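Local coordinates for protein citrate synthase (Metallosphaera sedula, PDB 6ABW) that binds acetyl-CoA and probably condenses it with oxaloacetate, using water to release citrate and free CoA, in the tricarboxylic acid cycle, at residues E196-A199 / S200-A203; A223-G227 / P228-G232; S344-A347 / L348-L352. All coordinates share one frame; numbering follows the deposited sequence.

Contact 1: residues E196-A199 / S200-A203; sequences EVPA and STTA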
# COMPACT_ATOMS: atom_id res chain seq x y z
N GLU A 196 -4.99 9.21 16.37
CA GLU A 196 -5.00 7.74 16.65
C GLU A 196 -4.09 7.03 15.60
O GLU A 196 -3.26 7.68 14.94
CB GLU A 196 -6.43 7.19 16.64
CG GLU A 196 -7.38 7.69 17.72
CD GLU A 196 -8.86 7.33 17.41
OE1 GLU A 196 -9.36 6.29 17.88
OE2 GLU A 196 -9.54 8.10 16.67
N VAL A 197 -4.24 5.71 15.48
CA VAL A 197 -3.46 4.94 14.56
C VAL A 197 -4.46 4.06 13.80
O VAL A 197 -4.61 2.88 14.08
CB VAL A 197 -2.38 4.08 15.26
CG1 VAL A 197 -1.48 3.42 14.24
CG2 VAL A 197 -1.54 4.87 16.23
N PRO A 198 -5.19 4.67 12.87
CA PRO A 198 -6.13 3.87 12.07
C PRO A 198 -5.39 3.03 11.02
O PRO A 198 -4.16 3.07 10.98
CB PRO A 198 -7.05 4.91 11.44
CG PRO A 198 -6.15 6.08 11.26
CD PRO A 198 -5.22 6.09 12.48
N ALA A 199 -6.11 2.22 10.27
CA ALA A 199 -5.50 1.25 9.36
C ALA A 199 -4.58 1.90 8.37
O ALA A 199 -3.59 1.33 7.98
CB ALA A 199 -6.55 0.42 8.62
N SER A 200 -4.95 3.09 7.89
CA SER A 200 -4.07 3.79 6.96
C SER A 200 -2.69 4.13 7.54
O SER A 200 -1.66 3.85 6.93
CB SER A 200 -4.75 5.04 6.43
OG SER A 200 -5.21 5.91 7.49
N THR A 201 -2.64 4.58 8.78
CA THR A 201 -1.38 4.87 9.43
C THR A 201 -0.65 3.55 9.66
O THR A 201 0.56 3.48 9.41
CB THR A 201 -1.61 5.67 10.75
OG1 THR A 201 -2.33 6.87 10.47
CG2 THR A 201 -0.29 6.07 11.37
N THR A 202 -1.36 2.52 10.08
CA THR A 202 -0.75 1.20 10.29
C THR A 202 -0.10 0.65 8.98
O THR A 202 1.03 0.20 9.03
CB THR A 202 -1.76 0.21 10.86
OG1 THR A 202 -2.33 0.72 12.07
CG2 THR A 202 -1.14 -1.13 11.12
N ALA A 203 -0.79 0.78 7.83
CA ALA A 203 -0.21 0.35 6.56
C ALA A 203 1.04 1.12 6.22
O ALA A 203 2.01 0.54 5.73
CB ALA A 203 -1.22 0.46 5.44
O HOH W 1 -2.86 8.77 12.32

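Contact 2: residues A223-G227 / P228-G232; sequences AALKG and PLHGG. With ACO (acetyl coenzyme *a), chain D.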
# COMPACT_ATOMS: atom_id res chain seq x y z
N ALA A 223 -4.22 2.97 -0.03
CA ALA A 223 -4.80 1.65 -0.30
C ALA A 223 -5.73 1.21 0.83
O ALA A 223 -6.83 0.73 0.59
CB ALA A 223 -3.70 0.58 -0.49
N ALA A 224 -5.31 1.39 2.07
CA ALA A 224 -6.16 1.08 3.20
C ALA A 224 -7.36 2.05 3.37
O ALA A 224 -8.50 1.62 3.64
CB ALA A 224 -5.32 1.09 4.49
N LEU A 225 -7.15 3.33 3.10
CA LEU A 225 -8.19 4.35 3.19
C LEU A 225 -9.29 4.12 2.15
O LEU A 225 -10.43 4.52 2.35
CB LEU A 225 -7.50 5.71 2.98
CG LEU A 225 -8.46 6.90 3.16
CD1 LEU A 225 -9.10 6.96 4.55
CD2 LEU A 225 -7.79 8.20 2.86
N LYS A 226 -8.98 3.46 1.03
CA LYS A 226 -9.96 3.21 0.04
C LYS A 226 -11.07 2.26 0.57
O LYS A 226 -12.21 2.31 0.06
CB LYS A 226 -9.31 2.64 -1.23
CG LYS A 226 -10.15 2.78 -2.43
CD LYS A 226 -9.36 2.20 -3.62
CE LYS A 226 -10.32 1.79 -4.69
NZ LYS A 226 -9.61 1.06 -5.75
N GLY A 227 -10.77 1.43 1.59
CA GLY A 227 -11.68 0.45 2.10
C GLY A 227 -12.86 1.09 2.84
O GLY A 227 -12.66 2.01 3.65
N PRO A 228 -14.09 0.54 2.63
CA PRO A 228 -15.25 1.24 3.20
C PRO A 228 -15.42 1.08 4.69
O PRO A 228 -16.30 1.75 5.30
CB PRO A 228 -16.41 0.66 2.37
CG PRO A 228 -15.93 -0.76 2.00
CD PRO A 228 -14.46 -0.55 1.74
N LEU A 229 -14.55 0.34 5.35
CA LEU A 229 -14.53 0.45 6.80
C LEU A 229 -13.63 1.53 7.36
O LEU A 229 -13.57 1.70 8.58
CB LEU A 229 -14.18 -0.87 7.47
CG LEU A 229 -15.03 -2.05 7.05
CD1 LEU A 229 -14.60 -3.27 7.84
CD2 LEU A 229 -16.53 -1.76 7.19
N HIS A 230 -12.94 2.28 6.51
CA HIS A 230 -12.06 3.35 6.95
C HIS A 230 -12.41 4.64 6.19
O HIS A 230 -12.61 5.67 6.81
CB HIS A 230 -10.63 2.94 6.68
CG HIS A 230 -9.57 3.88 7.18
ND1 HIS A 230 -9.80 4.86 8.14
CD2 HIS A 230 -8.24 3.95 6.89
CE1 HIS A 230 -8.67 5.56 8.32
NE2 HIS A 230 -7.71 5.00 7.60
N GLY A 231 -12.39 4.61 4.88
CA GLY A 231 -12.73 5.80 4.07
C GLY A 231 -14.23 5.99 3.98
O GLY A 231 -14.98 5.07 4.23
N GLY A 232 -14.67 7.20 3.66
CA GLY A 232 -16.05 7.45 3.35
C GLY A 232 -16.91 8.00 4.51
O GLY A 232 -18.08 8.22 4.31
N1A ACO D . -26.16 6.88 16.67
C2A ACO D . -27.11 6.36 17.54
N3A ACO D . -26.79 5.54 18.61
C4A ACO D . -25.48 5.24 18.81
C5A ACO D . -24.42 5.76 17.93
C6A ACO D . -24.85 6.63 16.83
N6A ACO D . -23.91 7.09 15.98
N7A ACO D . -23.24 5.27 18.36
C8A ACO D . -23.49 4.49 19.44
N9A ACO D . -24.82 4.47 19.69
C1B ACO D . -25.50 3.76 20.81
C2B ACO D . -25.21 2.25 20.88
O2B ACO D . -26.05 1.46 20.04
C3B ACO D . -25.49 2.01 22.34
O3B ACO D . -26.91 1.84 22.46
P3B ACO D . -27.66 0.96 23.62
O7A ACO D . -28.97 0.55 22.99
O8A ACO D . -27.81 1.92 24.79
O9A ACO D . -26.70 -0.21 23.85
C4B ACO D . -25.01 3.28 23.05
O4B ACO D . -25.07 4.34 22.08
C5B ACO D . -23.59 3.23 23.55
O5B ACO D . -22.72 2.91 22.47
P1A ACO D . -21.12 2.93 22.71
O1A ACO D . -20.80 1.59 23.34
O2A ACO D . -20.76 4.26 23.39
O3A ACO D . -20.40 3.00 21.26
P2A ACO D . -20.33 1.77 20.20
O4A ACO D . -19.01 1.05 20.29
O5A ACO D . -21.65 1.08 20.11
O6A ACO D . -20.10 2.69 18.89
CBP ACO D . -18.72 3.95 17.41
CCP ACO D . -19.13 3.75 18.84
CDP ACO D . -18.00 5.20 16.96
CEP ACO D . -18.63 2.69 16.53
CAP ACO D . -20.19 4.40 16.90
OAP ACO D . -20.78 5.50 17.63
C9P ACO D . -20.35 4.78 15.43
O9P ACO D . -20.58 3.87 14.63
N8P ACO D . -20.20 6.08 15.06
C7P ACO D . -20.05 6.47 13.68
C6P ACO D . -21.28 6.33 12.81
C5P ACO D . -20.79 6.67 11.41
O5P ACO D . -20.84 7.83 11.00
N4P ACO D . -20.33 5.66 10.63
C3P ACO D . -19.93 5.85 9.23
C2P ACO D . -18.45 5.54 9.16
S1P ACO D . -18.23 4.01 8.32
C ACO D . -17.28 4.67 7.15
O ACO D . -17.84 5.27 6.25
CH3 ACO D . -15.79 4.54 7.30

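Contact 3: residues S344-A347 / L348-L352; sequences SLFA and LSRTL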
# COMPACT_ATOMS: atom_id res chain seq x y z
N SER A 344 -10.78 12.21 -0.01
CA SER A 344 -9.54 12.70 -0.60
C SER A 344 -9.03 13.97 0.10
O SER A 344 -7.81 14.16 0.26
CB SER A 344 -9.70 12.94 -2.13
OG SER A 344 -9.83 11.71 -2.77
N LEU A 345 -9.96 14.81 0.57
CA LEU A 345 -9.62 16.02 1.32
C LEU A 345 -9.11 15.69 2.70
O LEU A 345 -8.15 16.28 3.18
CB LEU A 345 -10.78 17.03 1.37
CG LEU A 345 -11.17 17.55 0.00
CD1 LEU A 345 -12.61 18.08 0.04
CD2 LEU A 345 -10.17 18.64 -0.38
N PHE A 346 -9.74 14.71 3.33
CA PHE A 346 -9.18 14.09 4.52
C PHE A 346 -7.74 13.64 4.27
O PHE A 346 -6.81 13.91 5.08
CB PHE A 346 -10.08 12.90 5.01
CG PHE A 346 -9.44 12.02 6.03
CD1 PHE A 346 -9.58 12.30 7.39
CD2 PHE A 346 -8.68 10.96 5.66
CE1 PHE A 346 -8.99 11.49 8.34
CE2 PHE A 346 -8.03 10.16 6.60
CZ PHE A 346 -8.16 10.44 7.94
N ALA A 347 -7.54 12.88 3.19
CA ALA A 347 -6.23 12.30 2.89
C ALA A 347 -5.17 13.42 2.70
O ALA A 347 -4.05 13.28 3.11
CB ALA A 347 -6.30 11.40 1.66
N LEU A 348 -5.55 14.48 1.98
CA LEU A 348 -4.67 15.65 1.81
C LEU A 348 -4.07 16.14 3.16
O LEU A 348 -2.87 16.29 3.32
CB LEU A 348 -5.41 16.77 1.11
CG LEU A 348 -4.62 18.09 0.92
CD1 LEU A 348 -3.28 17.98 0.24
CD2 LEU A 348 -5.50 19.14 0.23
N SER A 349 -4.96 16.32 4.13
CA SER A 349 -4.59 16.70 5.47
C SER A 349 -3.75 15.63 6.19
O SER A 349 -2.68 15.92 6.78
CB SER A 349 -5.91 16.93 6.20
OG SER A 349 -5.64 17.19 7.55
N ARG A 350 -4.25 14.40 6.13
CA ARG A 350 -3.64 13.30 6.86
C ARG A 350 -2.26 12.88 6.29
O ARG A 350 -1.50 12.25 7.02
CB ARG A 350 -4.62 12.13 6.96
CG ARG A 350 -4.20 10.90 7.75
CD ARG A 350 -3.87 11.24 9.20
NE ARG A 350 -4.96 11.95 9.87
CZ ARG A 350 -5.94 11.40 10.62
NH1 ARG A 350 -5.95 10.11 10.93
NH2 ARG A 350 -6.90 12.14 11.12
N THR A 351 -1.90 13.30 5.08
CA THR A 351 -0.53 13.06 4.62
C THR A 351 0.50 13.61 5.61
O THR A 351 1.55 12.98 5.78
CB THR A 351 -0.19 13.62 3.21
OG1 THR A 351 -0.36 15.05 3.19
CG2 THR A 351 -1.04 12.93 2.17
N LEU A 352 0.12 14.67 6.38
CA LEU A 352 1.03 15.19 7.34
C LEU A 352 1.23 14.23 8.46
O LEU A 352 2.38 13.93 8.77
CB LEU A 352 0.57 16.52 7.89
CG LEU A 352 1.46 17.15 8.96
CD1 LEU A 352 2.87 17.32 8.42
CD2 LEU A 352 0.93 18.54 9.42

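Contact 1: residues E196-A199 / S200-A203
Val197 reaches across to the helix with one branch: CG1, set anti to the backbone N (chi1 -173°), lies 3.6 Å from Thr202 OG1 and also brushes Thr201 CG2, the side chains crossing at about a right angle. Pro198 comes next and stands at the N-cap position. Its ring crosses Thr201 at a slant, Pro198 CD lying 3.6 Å from Thr201 OG1, and that hydroxyl also donates to a water, which in turn donates to Glu196 O at 2.9 Å and so ties the loop carbonyl to the first turn of the helix. The carbonyl oxygen of Pro198 is gripped twice by Thr202. Thr202 N gives a nearly straight bond of 3.0 Å to Pro198 O, in the carbonyl plane. Thr202 OG1, 3.2 Å from the same Pro198 O, approaches from well above that plane, 54° out of it. The hydroxyl can do this because it sits beside its own backbone N, anti to the carbonyl carbon, where it reaches back one turn. Ala199 adds the next rung of the helix, its O accepting from Ala203 N at 2.9 Å. Together these bonds open helix 199-208 at the end of the loop that follows helix 179-191. Around this buried helix start, Pro198 touches Arg350 of helix 342-365, Thr201 leans on Trp354 and His357 of that same helix, and Ser200 and Ala203 pack on Ala221 and Ala220 of helix 214-225, while Val197, Ala199 and Thr202 meet the second subunit.

Contact 2: residues A223-G227 / P228-G232
His230 lays one face of its imidazole over the CD1 methyl of Leu225, a CH-pi contact with CD1 3.9 Å from the ring centroid and only 9° off the normal. Both side chains are extended from their backbones, Leu225 CG and His230 CG each lying anti to N, and they cross at about a right angle. The further turn of Leu225 at chi2 (60°) brings CD1 under the middle of the ring and also to 3.8 Å from Gly231 CA. Ala224 O lies at the ring's edge, near its plane. The ring nitrogen NE2 is hydrogen-bonded to Ser200 OG of helix 199-208. With an alanine here, Ser200 OG would probably lose that partner and Leu225 CD1 the ring that covers it. The backbone around the ring is held by Gly227 O, which accepts from His230 N and from Gly231 N, each at 2.9 Å, curling Gly-Pro-Leu-His-Gly, a sequence of the citrate synthase family, into a tight turn between helices 214-225 and 233-244. This turn lines the acetyl-CoA pocket: the acetyl CH3 lies 3.2 Å from Gly231 O and 3.4 Å from His230 O. Gly231 itself has no room for a side chain, because a beta-carbon would run into Leu225 O, which its CA approaches to 3.1 Å in a CA-H...O contact. Lys226, stretched out and turned the other way, carries NZ to a hydrogen bond with Ser116 and a salt bridge with Asp213, both of the second subunit.

Contact 3: residues S344-A347 / L348-L352
Phe346 slides one ring face beneath the aliphatic start of Arg350, one helical turn on, CB standing 4.3 Å from the ring centroid and offset toward the rim. The outer end of the same ring meets the guanidinium: Phe346 CZ lies under the centre of that group, 3.6 Å from Arg350 CZ, and Phe346 CE1 is 3.5 Å from Arg350 NH2. The two planes are 59° apart, so the ring presents its rim to the guanidinium face and the pair does not stack. Two successive bends, chi2 59° and chi3 54°, fold the arginine back to lie across the phenyl group. Below the side chains run the helix bonds of 342-365, among them Arg350 N to Phe346 O at 2.8 Å and a weak, longer one from Ser349 N to Leu345 O. Thr351 OG1 turns inward to donate to Leu348 O at 2.8 Å, which satisfies the hydroxyl within its own helix. Leu348 and Thr351 face helix 128-151, and Ala347 touches Met108 of helix 104-119. Tyr192 meets the Phe346 ring edge-to-face and takes Arg350 NE on its carbonyl oxygen. With the phenyl rim against one guanidinium face and NE hydrogen-bonded to Tyr192 O, the rotation of the group is probably set, consistent with an arginine placed beside the active site.

Overall arrangement
From the N terminus the three contacts come in series; none nests in or crosses another. Contact 1 turns the loop after helix 179-191 into helix 199-208, contact 2 makes the turn between helices 214-225 and 233-244, and contact 3 is a stretch within helix 342-365. In space they converge, centres 11 to 13 Å apart. Contacts 1 and 2 meet at the Ser200-His230 pair, contact 2 rests on contact 3 through Leu225 against Phe346 and Ala347, and contacts 1 and 3 join where Pro198 packs on Arg350. The pocket turn is thereby backed by two helices, and contacts 1 and 2 also border the second subunit.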